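Local coordinates for protein transcription factor SPN1 (Saccharomyces cerevisiae, PDB 3NFQ) that takes part in regulating RNA polymerase II transcription, interacting with SPT6, SPT5 and other partners, and is represented here by its conserved all-helical central domain, at residues A[56-59]-A[60-64]; A[31-34]-A[35-39]. All blocks are in the same frame, centred on the assembly; numbering follows the deposited sequence.

Contact 1: A[56-59]-A[60-64]; sequences LPKV and VSVLS
Val59 and Leu63 sit one turn apart on helix 51-63, and their side chains lie next to each other, pointing the same way. CG1 of Val59 meets CD1 of Leu63 at 3.7 Å. The first torsion of Leu63 (chi1 -71°) sets CG opposite its carbonyl carbon and swings the branch back toward the preceding turn. Leu63 CG therefore rests close to the carbonyl oxygen of Val59, with 3.2 Å from Leu63 CG to Val59 O. That oxygen also accepts the backbone N-H of Leu63, at 2.8 Å between Val59 O and Leu63 N.

Leu56 and Val60 repeat the spacing on an adjoining strip of the same face, which also meets helix 96-107, but their side chains slant across each other. Their nearest methyls, Leu56 CD1 and Val60 CG2, are 4.0 Å apart. Val60 CG2 also leans on Leu56 O, at 3.5 Å. The backbone bond beneath is nearly straight, with Val60 N 2.9 Å from Leu56 O. Pro57 has no N-H to give to the turn before, and the helix is kinked there. Its own carbonyl still accepts from Ser61 N.

At the far end, Ser61 O receives both the backbone N and OG of Ser64, with Ser64 OG 2.7 Å away. Both donors come from the same face of the carbonyl plane.

Outside the helix, Val59 packs on Met25, Trp84 and Leu102, while Leu63 meets Leu77, Val81 and Ala105. An alanine in place of Leu63 would probably leave Val59 CG1 without its methyl neighbour and open a gap toward Val81 and Ala105. Such i to i+4 pairing of apolar side chains is typical of an alpha-helix in a helical bundle, here packed against helices 10-42, 77-85 and 96-107 on its buried side.

Contact 2: A[31-34]-A[35-39]; sequences LDID and TLNKR
The side-chain amide of Asn37 turns one face toward Ile33, one helical turn earlier. Ile33 O lies beneath that face, 3.3 Å from Asn37 CG. On the same side, the CG2 methyl of Ile33 approaches Asn37 ND2 at 3.8 Å. The oxygen is badly placed for a bond from ND2 and accepts the backbone N-H of Asn37 instead. The first torsion of Asn37 (chi1 -71°) folds the amide back beside its own nitrogen and over this carbonyl.

Beyond ND2 lies a water, which accepts from Asn37 ND2 at 2.6 Å. The same water donates to the carboxylate of Asp34, with 2.9 Å to Asp34 OD1. This carboxylate oxygen also takes a bond from Gln30 NE2. Asp34 and Asn37 are thus joined by water rather than directly.

A second water serves the other flat acid, Asp32. It donates to Asp32 OD1 over 2.8 Å. It also lies 2.7 Å from Thr35 OG1, and a weak bond reaches Leu31 O. The hydroxyl stands on the side of Thr35 that faces the water because chi1 is -64°, which puts OG1 beside the backbone N. The Thr35 N-H goes to Leu31 O, with 2.9 Å between Thr35 N and Leu31 O.

Asp32 is buried. Its OD1 accepts from Gln51 N as well as from the water, and OD2 forms a salt bridge with Lys52. Ile33 and Leu36 both pack on Leu88.

The two acids are therefore held differently. Asp32 is likely to remain ionised, since Lys52 balances its charge and N-H and water donors reach its OD1. Asp34, on the exposed side, is met by the neutral donors of Gln30 and water.

Contact 2 precedes contact 1 along the chain. It lies on helix 10-42, and contact 1 lies on the next helix, 51-63. Their centres are about 23 Å apart and their nearest atoms about 9 Å, so they do not touch. Contact 1 is nearer the middle of the domain, about 11 Å from the centre of the chain to its centre, against about 18 Å for contact 2. Each contact sends side chains to the other helix: Asp32 of contact 2 reaches the first turn of helix 51-63, and Val62 of contact 1 meets Leu21 of helix 10-42. The first link rests on polar bonds, the second mainly on apolar side chains.

Contact 1: A[56-59]-A[60-64]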
ATOM      1  N   LEU A  56      -6.499  -6.598  -5.356  1.00 19.57           N
ATOM      2  CA  LEU A  56      -5.809  -5.420  -5.929  1.00 20.09           C
ATOM      3  C   LEU A  56      -6.655  -4.524  -6.873  1.00 21.72           C
ATOM      4  O   LEU A  56      -6.640  -3.311  -6.748  1.00 22.21           O
ATOM      5  CB  LEU A  56      -4.477  -5.871  -6.551  1.00 19.54           C
ATOM      6  CG  LEU A  56      -3.602  -4.771  -7.187  1.00 18.81           C
ATOM      7  CD1 LEU A  56      -3.078  -3.771  -6.089  1.00 15.72           C
ATOM      8  CD2 LEU A  56      -2.478  -5.419  -7.959  1.00 18.24           C
ATOM      9  N   PRO A  57      -7.383  -5.122  -7.821  1.00 23.29           N
ATOM     10  CA  PRO A  57      -8.262  -4.331  -8.716  1.00 24.52           C
ATOM     11  C   PRO A  57      -9.195  -3.373  -7.969  1.00 24.19           C
ATOM     12  O   PRO A  57      -9.382  -2.238  -8.381  1.00 25.28           O
ATOM     13  CB  PRO A  57      -9.089  -5.403  -9.437  1.00 24.43           C
ATOM     14  CG  PRO A  57      -8.159  -6.611  -9.476  1.00 24.58           C
ATOM     15  CD  PRO A  57      -7.437  -6.561  -8.110  1.00 22.80           C
ATOM     16  N   LYS A  58      -9.786  -3.813  -6.880  1.00 24.40           N
ATOM     17  CA  LYS A  58     -10.625  -2.955  -6.087  1.00 24.76           C
ATOM     18  C   LYS A  58      -9.847  -1.867  -5.399  1.00 23.84           C
ATOM     19  O   LYS A  58     -10.301  -0.712  -5.328  1.00 23.83           O
ATOM     20  CB  LYS A  58     -11.390  -3.762  -5.045  1.00 25.79           C
ATOM     21  CG  LYS A  58     -12.482  -2.963  -4.402  1.00 31.59           C
ATOM     22  CD  LYS A  58     -13.114  -3.797  -3.307  1.00 39.71           C
ATOM     23  CE  LYS A  58     -14.421  -3.205  -2.795  1.00 43.61           C
ATOM     24  NZ  LYS A  58     -15.038  -4.236  -1.844  1.00 47.02           N
ATOM     25  N   VAL A  59      -8.648  -2.199  -4.900  1.00 21.06           N
ATOM     26  CA  VAL A  59      -7.879  -1.206  -4.220  1.00 20.26           C
ATOM     27  C   VAL A  59      -7.463  -0.071  -5.177  1.00 20.32           C
ATOM     28  O   VAL A  59      -7.547   1.126  -4.847  1.00 22.22           O
ATOM     29  CB  VAL A  59      -6.595  -1.853  -3.650  1.00 19.31           C
ATOM     30  CG1 VAL A  59      -5.624  -0.806  -3.213  1.00 17.77           C
ATOM     31  CG2 VAL A  59      -6.945  -2.843  -2.510  1.00 16.59           C
ATOM     32  N   VAL A  60      -6.973  -0.463  -6.337  1.00 22.13           N
ATOM     33  CA  VAL A  60      -6.571   0.478  -7.392  1.00 22.37           C
ATOM     34  C   VAL A  60      -7.780   1.327  -7.807  1.00 23.85           C
ATOM     35  O   VAL A  60      -7.685   2.543  -7.934  1.00 23.22           O
ATOM     36  CB  VAL A  60      -6.025  -0.304  -8.602  1.00 22.55           C
ATOM     37  CG1 VAL A  60      -5.985   0.600  -9.875  1.00 23.25           C
ATOM     38  CG2 VAL A  60      -4.624  -0.847  -8.287  1.00 23.08           C
ATOM     39  N   SER A  61      -8.910   0.682  -8.035  1.00 25.74           N
ATOM     40  CA  SER A  61     -10.144   1.400  -8.379  1.00 27.51           C
ATOM     41  C   SER A  61     -10.521   2.507  -7.391  1.00 27.50           C
ATOM     42  O   SER A  61     -10.665   3.682  -7.755  1.00 27.34           O
ATOM     43  CB  SER A  61     -11.278   0.407  -8.524  1.00 28.52           C
ATOM     44  OG  SER A  61     -12.453   1.122  -8.845  1.00 36.00           O
ATOM     45  N   VAL A  62     -10.655   2.140  -6.126  1.00 27.36           N
ATOM     46  CA  VAL A  62     -10.913   3.086  -5.049  1.00 26.88           C
ATOM     47  C   VAL A  62      -9.853   4.158  -4.954  1.00 27.54           C
ATOM     48  O   VAL A  62     -10.192   5.354  -4.902  1.00 27.59           O
ATOM     49  CB  VAL A  62     -11.109   2.356  -3.660  1.00 26.47           C
ATOM     50  CG1 VAL A  62     -11.288   3.360  -2.533  1.00 27.64           C
ATOM     51  CG2 VAL A  62     -12.326   1.420  -3.697  1.00 26.49           C
ATOM     52  N   LEU A  63      -8.569   3.772  -4.924  1.00 26.25           N
ATOM     53  CA  LEU A  63      -7.514   4.758  -4.758  1.00 25.60           C
ATOM     54  C   LEU A  63      -7.498   5.748  -5.943  1.00 25.56           C
ATOM     55  O   LEU A  63      -7.007   6.846  -5.807  1.00 25.56           O
ATOM     56  CB  LEU A  63      -6.115   4.106  -4.594  1.00 25.05           C
ATOM     57  CG  LEU A  63      -5.753   3.348  -3.307  1.00 25.53           C
ATOM     58  CD1 LEU A  63      -4.382   2.683  -3.395  1.00 24.30           C
ATOM     59  CD2 LEU A  63      -5.761   4.294  -2.080  1.00 26.38           C
ATOM     60  N   SER A  64      -8.067   5.356  -7.085  1.00 26.34           N
ATOM     61  CA  SER A  64      -8.014   6.195  -8.280  1.00 28.23           C
ATOM     62  C   SER A  64      -9.151   7.217  -8.313  1.00 28.79           C
ATOM     63  O   SER A  64      -9.143   8.110  -9.161  1.00 30.69           O
ATOM     64  CB  SER A  64      -8.119   5.325  -9.536  1.00 27.41           C
ATOM     65  OG  SER A  64      -9.500   5.077  -9.755  1.00 33.10           O
TER

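Contact 2: A[31-34]-A[35-39]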
ATOM      1  N   LEU A  31      -3.630 -13.217   5.563  1.00 15.94           N
ATOM      2  CA  LEU A  31      -3.768 -14.537   4.900  1.00 17.27           C
ATOM      3  C   LEU A  31      -2.574 -14.909   4.026  1.00 18.07           C
ATOM      4  O   LEU A  31      -2.083 -16.050   4.071  1.00 17.99           O
ATOM      5  CB  LEU A  31      -5.070 -14.649   4.112  1.00 16.37           C
ATOM      6  CG  LEU A  31      -6.342 -14.605   4.927  1.00 17.84           C
ATOM      7  CD1 LEU A  31      -7.511 -14.402   4.010  1.00 18.15           C
ATOM      8  CD2 LEU A  31      -6.539 -15.852   5.777  1.00 18.60           C
ATOM      9  N   ASP A  32      -2.107 -13.964   3.209  1.00 16.72           N
ATOM     10  CA  ASP A  32      -0.945 -14.201   2.355  1.00 17.02           C
ATOM     11  C   ASP A  32       0.334 -14.479   3.178  1.00 18.88           C
ATOM     12  O   ASP A  32       1.123 -15.342   2.829  1.00 20.41           O
ATOM     13  CB  ASP A  32      -0.742 -12.997   1.406  1.00 15.22           C
ATOM     14  CG  ASP A  32      -1.715 -13.023   0.226  1.00 19.40           C
ATOM     15  OD1 ASP A  32      -2.499 -14.000   0.175  1.00 18.62           O
ATOM     16  OD2 ASP A  32      -1.702 -12.092  -0.631  1.00 19.01           O
ATOM     17  N   ILE A  33       0.540 -13.763   4.268  1.00 19.27           N
ATOM     18  CA  ILE A  33       1.674 -14.092   5.106  1.00 20.80           C
ATOM     19  C   ILE A  33       1.569 -15.566   5.634  1.00 21.93           C
ATOM     20  O   ILE A  33       2.577 -16.315   5.676  1.00 22.28           O
ATOM     21  CB  ILE A  33       1.822 -13.063   6.275  1.00 21.52           C
ATOM     22  CG1 ILE A  33       2.335 -11.706   5.772  1.00 23.47           C
ATOM     23  CG2 ILE A  33       2.824 -13.571   7.342  1.00 25.46           C
ATOM     24  CD1 ILE A  33       3.678 -11.799   5.102  1.00 29.35           C
ATOM     25  N   ASP A  34       0.362 -15.982   6.042  1.00 22.29           N
ATOM     26  CA  ASP A  34       0.178 -17.351   6.523  1.00 23.51           C
ATOM     27  C   ASP A  34       0.551 -18.314   5.427  1.00 23.53           C
ATOM     28  O   ASP A  34       1.259 -19.297   5.674  1.00 23.16           O
ATOM     29  CB  ASP A  34      -1.258 -17.607   6.992  1.00 24.39           C
ATOM     30  CG  ASP A  34      -1.644 -16.811   8.240  1.00 29.21           C
ATOM     31  OD1 ASP A  34      -0.770 -16.237   8.943  1.00 33.55           O
ATOM     32  OD2 ASP A  34      -2.870 -16.754   8.516  1.00 35.31           O
ATOM     33  N   THR A  35       0.077 -18.053   4.204  1.00 22.08           N
ATOM     34  CA  THR A  35       0.384 -18.933   3.083  1.00 23.40           C
ATOM     35  C   THR A  35       1.876 -19.028   2.751  1.00 24.83           C
ATOM     36  O   THR A  35       2.427 -20.146   2.486  1.00 23.45           O
ATOM     37  CB  THR A  35      -0.355 -18.505   1.829  1.00 22.69           C
ATOM     38  OG1 THR A  35      -1.754 -18.636   2.027  1.00 23.20           O
ATOM     39  CG2 THR A  35       0.059 -19.302   0.621  1.00 23.78           C
ATOM     40  N   LEU A  36       2.529 -17.865   2.753  1.00 26.48           N
ATOM     41  CA  LEU A  36       3.962 -17.823   2.516  1.00 27.52           C
ATOM     42  C   LEU A  36       4.689 -18.679   3.553  1.00 29.60           C
ATOM     43  O   LEU A  36       5.520 -19.518   3.188  1.00 30.83           O
ATOM     44  CB  LEU A  36       4.470 -16.374   2.507  1.00 27.09           C
ATOM     45  CG  LEU A  36       6.013 -16.237   2.364  1.00 27.61           C
ATOM     46  CD1 LEU A  36       6.537 -16.812   1.068  1.00 25.74           C
ATOM     47  CD2 LEU A  36       6.367 -14.759   2.471  1.00 25.03           C
ATOM     48  N   ASN A  37       4.392 -18.476   4.831  1.00 30.84           N
ATOM     49  CA  ASN A  37       4.988 -19.280   5.897  1.00 32.80           C
ATOM     50  C   ASN A  37       4.770 -20.793   5.722  1.00 34.43           C
ATOM     51  O   ASN A  37       5.686 -21.568   5.964  1.00 34.76           O
ATOM     52  CB  ASN A  37       4.453 -18.853   7.246  1.00 32.48           C
ATOM     53  CG  ASN A  37       4.963 -17.512   7.656  1.00 34.12           C
ATOM     54  OD1 ASN A  37       5.979 -17.053   7.141  1.00 38.29           O
ATOM     55  ND2 ASN A  37       4.273 -16.862   8.584  1.00 35.52           N
ATOM     56  N   LYS A  38       3.567 -21.191   5.313  1.00 34.61           N
ATOM     57  CA  LYS A  38       3.267 -22.573   4.978  1.00 36.57           C
ATOM     58  C   LYS A  38       4.088 -23.095   3.785  1.00 37.17           C
ATOM     59  O   LYS A  38       4.651 -24.198   3.844  1.00 36.67           O
ATOM     60  CB  LYS A  38       1.772 -22.679   4.682  1.00 36.91           C
ATOM     61  CG  LYS A  38       1.202 -24.077   4.676  1.00 39.28           C
ATOM     62  CD  LYS A  38      -0.311 -23.970   4.874  1.00 42.29           C
ATOM     63  CE  LYS A  38      -0.944 -25.329   4.924  1.00 45.59           C
ATOM     64  NZ  LYS A  38      -2.422 -25.230   5.019  1.00 45.16           N
ATOM     65  N   ARG A  39       4.155 -22.317   2.699  1.00 37.61           N
ATOM     66  CA  ARG A  39       4.943 -22.684   1.526  1.00 38.86           C
ATOM     67  C   ARG A  39       6.404 -22.890   1.922  1.00 39.86           C
ATOM     68  O   ARG A  39       7.064 -23.796   1.408  1.00 39.61           O
ATOM     69  CB  ARG A  39       4.853 -21.616   0.421  1.00 38.52           C
ATOM     70  CG  ARG A  39       5.859 -21.833  -0.700  1.00 39.14           C
ATOM     71  CD  ARG A  39       6.032 -20.617  -1.598  1.00 40.01           C
ATOM     72  NE  ARG A  39       5.255 -20.835  -2.802  1.00 45.83           N
ATOM     73  CZ  ARG A  39       5.747 -21.010  -4.022  1.00 44.60           C
ATOM     74  NH1 ARG A  39       7.051 -20.962  -4.256  1.00 45.07           N
ATOM     75  NH2 ARG A  39       4.910 -21.235  -5.021  1.00 46.18           N
TER
HETATM   76  O   HOH W   1      -3.131 -16.654   0.904  1.00 17.42           O
HETATM   77  O   HOH W   2       1.914 -17.013   9.671  1.00 49.46           O